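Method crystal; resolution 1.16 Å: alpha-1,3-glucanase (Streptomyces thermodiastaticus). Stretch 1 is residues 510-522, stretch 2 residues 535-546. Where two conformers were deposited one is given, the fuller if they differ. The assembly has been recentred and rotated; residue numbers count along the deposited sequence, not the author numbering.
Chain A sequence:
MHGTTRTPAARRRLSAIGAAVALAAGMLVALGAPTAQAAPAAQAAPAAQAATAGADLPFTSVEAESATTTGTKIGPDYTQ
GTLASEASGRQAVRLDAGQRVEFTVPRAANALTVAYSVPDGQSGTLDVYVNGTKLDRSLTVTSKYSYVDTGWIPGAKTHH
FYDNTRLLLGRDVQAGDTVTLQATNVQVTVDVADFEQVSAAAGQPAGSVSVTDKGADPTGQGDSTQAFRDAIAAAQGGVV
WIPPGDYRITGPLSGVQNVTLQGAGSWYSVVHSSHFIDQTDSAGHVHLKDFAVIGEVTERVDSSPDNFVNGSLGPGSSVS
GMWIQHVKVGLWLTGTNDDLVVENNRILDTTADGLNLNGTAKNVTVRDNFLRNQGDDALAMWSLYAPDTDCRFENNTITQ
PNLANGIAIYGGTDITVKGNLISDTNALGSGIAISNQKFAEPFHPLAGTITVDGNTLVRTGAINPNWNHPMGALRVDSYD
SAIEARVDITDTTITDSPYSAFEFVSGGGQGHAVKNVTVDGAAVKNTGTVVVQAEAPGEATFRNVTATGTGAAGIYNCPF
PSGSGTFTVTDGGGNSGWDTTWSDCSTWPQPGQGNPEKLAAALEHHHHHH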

ATOM      1  N   GLN A 510       2.907  26.025  11.718  1.00 15.87           N
ATOM      2  CA  GLN A 510       3.202  26.369  13.103  1.00 17.22           C
ATOM      3  C   GLN A 510       4.677  26.659  13.358  1.00 16.86           C
ATOM      4  O   GLN A 510       5.020  27.138  14.444  1.00 18.13           O
ATOM      5  CB  GLN A 510       2.707  25.260  14.041  1.00 18.06           C
ATOM      6  CG  GLN A 510       1.218  24.934  13.878  1.00 19.49           C
ATOM      7  CD  GLN A 510       0.804  23.656  14.597  1.00 19.30           C
ATOM      8  OE1 GLN A 510       1.430  23.250  15.574  1.00 19.85           O
ATOM      9  NE2 GLN A 510      -0.253  23.013  14.108  1.00 20.79           N
ATOM     10  N   GLY A 511       5.556  26.384  12.397  1.00 15.94           N
ATOM     11  CA  GLY A 511       6.953  26.756  12.540  1.00 16.42           C
ATOM     12  C   GLY A 511       7.758  25.930  13.517  1.00 16.58           C
ATOM     13  O   GLY A 511       8.736  26.436  14.074  1.00 17.87           O
ATOM     14  N   HIS A 512       7.397  24.667  13.729  1.00 15.56           N
ATOM     15  CA  HIS A 512       8.201  23.803  14.581  1.00 15.07           C
ATOM     16  C   HIS A 512       9.431  23.320  13.822  1.00 14.22           C
ATOM     17  O   HIS A 512       9.382  23.064  12.613  1.00 14.16           O
ATOM     18  CB  HIS A 512       7.392  22.589  15.029  1.00 15.19           C
ATOM     19  CG  HIS A 512       6.113  22.938  15.719  1.00 16.47           C
ATOM     20  ND1 HIS A 512       6.075  23.618  16.918  1.00 18.35           N
ATOM     21  CD2 HIS A 512       4.825  22.702  15.377  1.00 16.49           C
ATOM     22  CE1 HIS A 512       4.816  23.789  17.282  1.00 18.30           C
ATOM     23  NE2 HIS A 512       4.039  23.241  16.367  1.00 17.61           N
ATOM     24  N   ALA A 513      10.537  23.157  14.544  1.00 14.48           N
ATOM     25  CA  ALA A 513      11.802  22.823  13.899  1.00 14.00           C
ATOM     26  C   ALA A 513      11.817  21.391  13.369  1.00 12.90           C
ATOM     27  O   ALA A 513      11.382  20.447  14.038  1.00 13.81           O
ATOM     28  CB  ALA A 513      12.958  23.002  14.879  1.00 16.26           C
ATOM     29  N   VAL A 514      12.332  21.241  12.152  1.00 13.08           N
ATOM     30  CA  VAL A 514      12.815  19.960  11.660  1.00 13.00           C
ATOM     31  C   VAL A 514      14.309  19.955  11.950  1.00 13.26           C
ATOM     32  O   VAL A 514      15.060  20.768  11.405  1.00 14.86           O
ATOM     33  CB  VAL A 514      12.528  19.777  10.165  1.00 13.61           C
ATOM     34  CG1 VAL A 514      13.261  18.546   9.641  1.00 14.99           C
ATOM     35  CG2 VAL A 514      11.033  19.649   9.925  1.00 14.66           C
ATOM     36  N   LYS A 515      14.732  19.058  12.834  1.00 13.37           N
ATOM     37  CA  LYS A 515      16.109  19.019  13.303  1.00 13.61           C
ATOM     38  C   LYS A 515      16.443  17.569  13.611  1.00 13.25           C
ATOM     39  O   LYS A 515      15.570  16.698  13.590  1.00 13.38           O
ATOM     40  CB  LYS A 515      16.277  19.890  14.551  1.00 15.76           C
ATOM     41  CG  LYS A 515      15.236  19.602  15.626  1.00 16.44           C
ATOM     42  CD  LYS A 515      15.534  20.347  16.918  1.00 18.72           C
ATOM     43  CE  LYS A 515      14.494  20.021  17.984  1.00 21.82           C
ATOM     44  NZ  LYS A 515      14.927  20.457  19.339  1.00 25.89           N
ATOM     45  N   ASN A 516      17.723  17.313  13.894  1.00 13.36           N
ATOM     46  CA  ASN A 516      18.203  15.961  14.192  1.00 14.00           C
ATOM     47  C   ASN A 516      18.041  15.030  13.000  1.00 12.52           C
ATOM     48  O   ASN A 516      17.937  13.810  13.161  1.00 14.00           O
ATOM     49  CB  ASN A 516      17.551  15.353  15.439  1.00 15.24           C
ATOM     50  CG  ASN A 516      17.571  16.293  16.623  1.00 17.25           C
ATOM     51  OD1 ASN A 516      18.609  16.863  16.954  1.00 19.04           O
ATOM     52  ND2 ASN A 516      16.424  16.455  17.275  1.00 19.86           N
ATOM     53  N   VAL A 517      18.037  15.596  11.796  1.00 12.09           N
ATOM     54  CA  VAL A 517      17.855  14.836  10.566  1.00 12.16           C
ATOM     55  C   VAL A 517      19.197  14.696   9.869  1.00 11.37           C
ATOM     56  O   VAL A 517      19.912  15.687   9.673  1.00 12.46           O
ATOM     57  CB  VAL A 517      16.850  15.531   9.633  1.00 13.71           C
ATOM     58  CG1 VAL A 517      16.812  14.846   8.255  1.00 14.80           C
ATOM     59  CG2 VAL A 517      15.475  15.559  10.265  1.00 14.17           C
ATOM     60  N   THR A 518      19.535  13.468   9.489  1.00 11.66           N
ATOM     61  CA  THR A 518      20.696  13.185   8.655  1.00 12.45           C
ATOM     62  C   THR A 518      20.234  12.422   7.427  1.00 12.30           C
ATOM     63  O   THR A 518      19.537  11.411   7.550  1.00 13.37           O
ATOM     64  CB  THR A 518      21.715  12.332   9.412  1.00 14.95           C
ATOM     65  OG1 THR A 518      22.115  13.022  10.599  1.00 16.86           O
ATOM     66  CG2 THR A 518      22.942  12.064   8.540  1.00 16.92           C
ATOM     67  N   VAL A 519      20.599  12.920   6.250  1.00 11.65           N
ATOM     68  CA  VAL A 519      20.424  12.192   5.002  1.00 11.37           C
ATOM     69  C   VAL A 519      21.812  11.756   4.560  1.00 11.22           C
ATOM     70  O   VAL A 519      22.676  12.605   4.299  1.00 13.04           O
ATOM     71  CB  VAL A 519      19.750  13.064   3.932  1.00 12.42           C
ATOM     72  CG1 VAL A 519      19.685  12.317   2.598  1.00 13.42           C
ATOM     73  CG2 VAL A 519      18.366  13.486   4.393  1.00 13.99           C
ATOM     74  N   ASP A 520      22.045  10.446   4.515  1.00 10.87           N
ATOM     75  CA  ASP A 520      23.367   9.913   4.201  1.00 11.06           C
ATOM     76  C   ASP A 520      23.220   8.804   3.173  1.00 10.41           C
ATOM     77  O   ASP A 520      22.797   7.691   3.506  1.00 10.74           O
ATOM     78  CB  ASP A 520      24.075   9.403   5.459  1.00 12.76           C
ATOM     79  CG  ASP A 520      25.515   8.994   5.203  1.00 15.81           C
ATOM     80  OD1 ASP A 520      25.897   8.733   4.045  1.00 13.82           O
ATOM     81  OD2 ASP A 520      26.282   8.928   6.186  1.00 22.04           O
ATOM     82  N   GLY A 521      23.586   9.105   1.934  1.00 10.48           N
ATOM     83  CA  GLY A 521      23.594   8.117   0.881  1.00 10.30           C
ATOM     84  C   GLY A 521      22.291   8.128   0.116  1.00 10.78           C
ATOM     85  O   GLY A 521      21.276   7.646   0.620  1.00 11.46           O
ATOM     86  N   ALA A 522      22.291   8.688  -1.087  1.00 10.94           N
ATOM     87  CA  ALA A 522      21.085   8.669  -1.892  1.00 11.54           C
ATOM     88  C   ALA A 522      21.475   8.730  -3.357  1.00 11.56           C
ATOM     89  O   ALA A 522      22.474   9.353  -3.730  1.00 13.37           O
ATOM     90  CB  ALA A 522      20.133   9.818  -1.538  1.00 12.07           C
ATOM     91  N   GLU A 535      11.311  23.954   4.041  1.00 12.93           N
ATOM     92  CA  GLU A 535      10.316  24.955   4.379  1.00 14.58           C
ATOM     93  C   GLU A 535      10.066  25.084   5.873  1.00 14.25           C
ATOM     94  O   GLU A 535       9.250  25.917   6.277  1.00 15.16           O
ATOM     95  CB  GLU A 535       8.999  24.650   3.665  1.00 18.74           C
ATOM     96  CG  GLU A 535       9.145  24.689   2.172  1.00 23.91           C
ATOM     97  CD  GLU A 535       7.848  24.404   1.478  1.00 29.82           C
ATOM     98  OE1 GLU A 535       7.546  23.214   1.273  1.00 31.48           O
ATOM     99  OE2 GLU A 535       7.121  25.368   1.166  1.00 34.20           O
ATOM    100  N   ALA A 536      10.702  24.283   6.682  1.00 14.89           N
ATOM    101  CA  ALA A 536      10.640  24.418   8.124  1.00 15.81           C
ATOM    102  C   ALA A 536      11.921  25.053   8.635  1.00 13.39           C
ATOM    103  O   ALA A 536      12.974  24.914   8.011  1.00 14.05           O
ATOM    104  CB  ALA A 536      10.518  23.040   8.775  1.00 16.34           C
ATOM    105  N   PRO A 537      11.878  25.756   9.762  1.00 13.06           N
ATOM    106  CA  PRO A 537      13.124  26.105  10.452  1.00 14.05           C
ATOM    107  C   PRO A 537      13.774  24.842  10.995  1.00 13.71           C
ATOM    108  O   PRO A 537      13.137  23.798  11.137  1.00 14.62           O
ATOM    109  CB  PRO A 537      12.653  27.015  11.589  1.00 15.36           C
ATOM    110  CG  PRO A 537      11.241  26.563  11.858  1.00 17.43           C
ATOM    111  CD  PRO A 537      10.679  26.139  10.533  1.00 15.54           C
ATOM    112  N   GLY A 538      15.068  24.947  11.296  1.00 14.11           N
ATOM    113  CA  GLY A 538      15.777  23.828  11.891  1.00 14.82           C
ATOM    114  C   GLY A 538      17.133  23.586  11.259  1.00 14.34           C
ATOM    115  O   GLY A 538      17.834  24.538  10.904  1.00 15.24           O
ATOM    116  N   GLU A 539      17.520  22.319  11.120  1.00 14.61           N
ATOM    117  CA  GLU A 539      18.817  21.978  10.555  1.00 14.14           C
ATOM    118  C   GLU A 539      18.805  20.523  10.116  1.00 14.18           C
ATOM    119  O   GLU A 539      18.098  19.688  10.687  1.00 15.21           O
ATOM    120  CB  GLU A 539      19.965  22.223  11.551  1.00 16.20           C
ATOM    121  CG  GLU A 539      19.806  21.547  12.917  1.00 19.75           C
ATOM    122  CD  GLU A 539      20.214  20.076  12.929  1.00 21.60           C
ATOM    123  OE1 GLU A 539      19.760  19.337  13.843  1.00 20.70           O
ATOM    124  OE2 GLU A 539      20.984  19.655  12.029  1.00 22.14           O
ATOM    125  N   ALA A 540      19.619  20.228   9.109  1.00 14.95           N
ATOM    126  CA  ALA A 540      19.827  18.857   8.680  1.00 15.16           C
ATOM    127  C   ALA A 540      21.201  18.748   8.047  1.00 14.68           C
ATOM    128  O   ALA A 540      21.739  19.728   7.528  1.00 15.87           O
ATOM    129  CB  ALA A 540      18.767  18.410   7.673  1.00 15.78           C
ATOM    130  N   THR A 541      21.755  17.544   8.089  1.00 13.20           N
ATOM    131  CA  THR A 541      23.039  17.253   7.474  1.00 13.04           C
ATOM    132  C   THR A 541      22.831  16.312   6.300  1.00 11.82           C
ATOM    133  O   THR A 541      22.091  15.327   6.407  1.00 12.44           O
ATOM    134  CB  THR A 541      23.972  16.600   8.493  1.00 15.66           C
ATOM    135  OG1 THR A 541      24.170  17.504   9.582  1.00 19.27           O
ATOM    136  CG2 THR A 541      25.324  16.259   7.864  1.00 16.95           C
ATOM    137  N   PHE A 542      23.488  16.621   5.185  1.00 11.56           N
ATOM    138  CA  PHE A 542      23.398  15.825   3.969  1.00 10.85           C
ATOM    139  C   PHE A 542      24.781  15.347   3.557  1.00 11.22           C
ATOM    140  O   PHE A 542      25.698  16.160   3.399  1.00 12.26           O
ATOM    141  CB  PHE A 542      22.799  16.645   2.829  1.00 13.47           C
ATOM    142  CG  PHE A 542      21.419  17.143   3.137  1.00 17.30           C
ATOM    143  CD1 PHE A 542      21.239  18.277   3.919  1.00 19.91           C
ATOM    144  CD2 PHE A 542      20.301  16.468   2.687  1.00 20.17           C
ATOM    145  CE1 PHE A 542      19.978  18.737   4.232  1.00 21.14           C
ATOM    146  CE2 PHE A 542      19.017  16.925   2.999  1.00 18.68           C
ATOM    147  CZ  PHE A 542      18.867  18.062   3.766  1.00 20.75           C
ATOM    148  N   ARG A 543      24.926  14.035   3.375  1.00 11.20           N
ATOM    149  CA  ARG A 543      26.166  13.440   2.902  0.54 11.73           C
ATOM    150  C   ARG A 543      25.848  12.420   1.821  1.00 10.90           C
ATOM    151  O   ARG A 543      24.834  11.722   1.888  1.00 10.91           O
ATOM    152  CB  ARG A 543      26.901  12.673   4.025  0.54 16.36           C
ATOM    153  CG  ARG A 543      27.427  13.499   5.176  0.54 19.42           C
ATOM    154  CD  ARG A 543      28.271  12.634   6.112  0.54 21.52           C
ATOM    155  NE  ARG A 543      27.490  11.575   6.748  0.54 23.96           N
ATOM    156  CZ  ARG A 543      26.918  11.689   7.943  0.54 25.86           C
ATOM    157  NH1 ARG A 543      27.043  12.817   8.628  0.54 26.34           N
ATOM    158  NH2 ARG A 543      26.221  10.680   8.452  0.54 26.64           N
ATOM    159  N   ASN A 544      26.741  12.316   0.833  1.00 10.32           N
ATOM    160  CA  ASN A 544      26.707  11.208  -0.115  1.00 10.21           C
ATOM    161  C   ASN A 544      25.413  11.149  -0.921  1.00  9.76           C
ATOM    162  O   ASN A 544      24.952  10.067  -1.287  1.00 10.66           O
ATOM    163  CB  ASN A 544      26.994   9.888   0.599  1.00 10.74           C
ATOM    164  CG  ASN A 544      28.282   9.955   1.374  1.00 10.95           C
ATOM    165  OD1 ASN A 544      29.285  10.456   0.852  1.00 11.04           O
ATOM    166  ND2 ASN A 544      28.268   9.502   2.624  1.00 11.73           N
ATOM    167  N   VAL A 545      24.840  12.308  -1.233  1.00 10.56           N
ATOM    168  CA  VAL A 545      23.654  12.387  -2.077  1.00 10.78           C
ATOM    169  C   VAL A 545      24.110  12.718  -3.491  1.00 11.24           C
ATOM    170  O   VAL A 545      24.644  13.804  -3.740  1.00 11.61           O
ATOM    171  CB  VAL A 545      22.660  13.426  -1.547  1.00 11.83           C
ATOM    172  CG1 VAL A 545      21.481  13.579  -2.509  1.00 13.32           C
ATOM    173  CG2 VAL A 545      22.182  13.027  -0.154  1.00 12.82           C
ATOM    174  N   THR A 546      23.929  11.769  -4.408  1.00 11.82           N
ATOM    175  CA  THR A 546      24.288  11.927  -5.815  1.00 13.96           C
ATOM    176  C   THR A 546      23.011  12.163  -6.614  1.00 13.24           C
ATOM    177  O   THR A 546      22.122  11.308  -6.623  1.00 15.80           O
ATOM    178  CB  THR A 546      24.962  10.647  -6.316  1.00 18.08           C
ATOM    179  OG1 THR A 546      26.109  10.348  -5.506  1.00 20.47           O
ATOM    180  CG2 THR A 546      25.381  10.791  -7.773  1.00 20.67           C
TER
HETATM  181  O   HOH W   1      21.244  17.337  16.010  1.00 31.29           O
HETATM  182  O   HOH W   2      21.406  16.943  11.750  1.00 32.89           O
HETATM  183  O   HOH W   3      24.910  12.894  11.167  1.00 44.31           O

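Strands 517-522 and 538-543 lie side by side and parallel, their axes 11° apart and 4.7 Å at closest approach; together the two stretches bury 902 Å². The backbone ladder is regular: Thr-541 N donates to Val-517 O (3.1 Å), Val-519 N to Thr-541 O (2.8 Å), Arg-543 N to Val-519 O (2.8 Å) and Gly-521 N to Arg-543 O (2.9 Å), all at 158° or more. It continues past the corner at Asn-544, where Ala-522 N reaches Asn-544 O (3.0 Å) and Thr-546 N reaches Ala-522 O (2.9 Å).

Val-517, Val-519, Ala-522, Ala-540, Phe-542 and Val-545 share the buried face. Val-519, in the t rotamer, is its central bump: CB lies 3.7 Å from Phe-542 CD2, and CG1 lies 3.8 Å from Val-545 CG2. That same Val-545 CG2 sits 4.1 Å from Ala-522 CB, so the valine branch fills space beside the short alanine. Earlier, Val-514 CG2 packs on Ala-536 CB at 3.6 Å, and Pro-537 CG presses to 3.3 Å from Gly-511 O.

Gly-538 leaves a necessary hollow. An ideal CB there would point toward stretch 1 and stand 1.8 Å from Val-514 O, a clash; without it, Gly-538 CA approaches Val-514 O to 3.2 Å, and Glu-539 N bonds to the same oxygen at 2.9 Å.

The other face is polar. Asp-520 OD2 accepts from Arg-543 NH2 (2.9 Å) and NE (3.0 Å), near the guanidinium plane, forming a salt bridge, while Asp-520 OD1 accepts from Asn-544 ND2 (2.9 Å). At the corner of stretch 1, Glu-539, with chi1 and chi2 both p, folds its carboxylate back so that OE1 accepts from Asn-516 N (2.9 Å, 173°). A water fills the neighbouring gap, donating to Val-517 O (2.9 Å) and Glu-539 OE2 (2.8 Å).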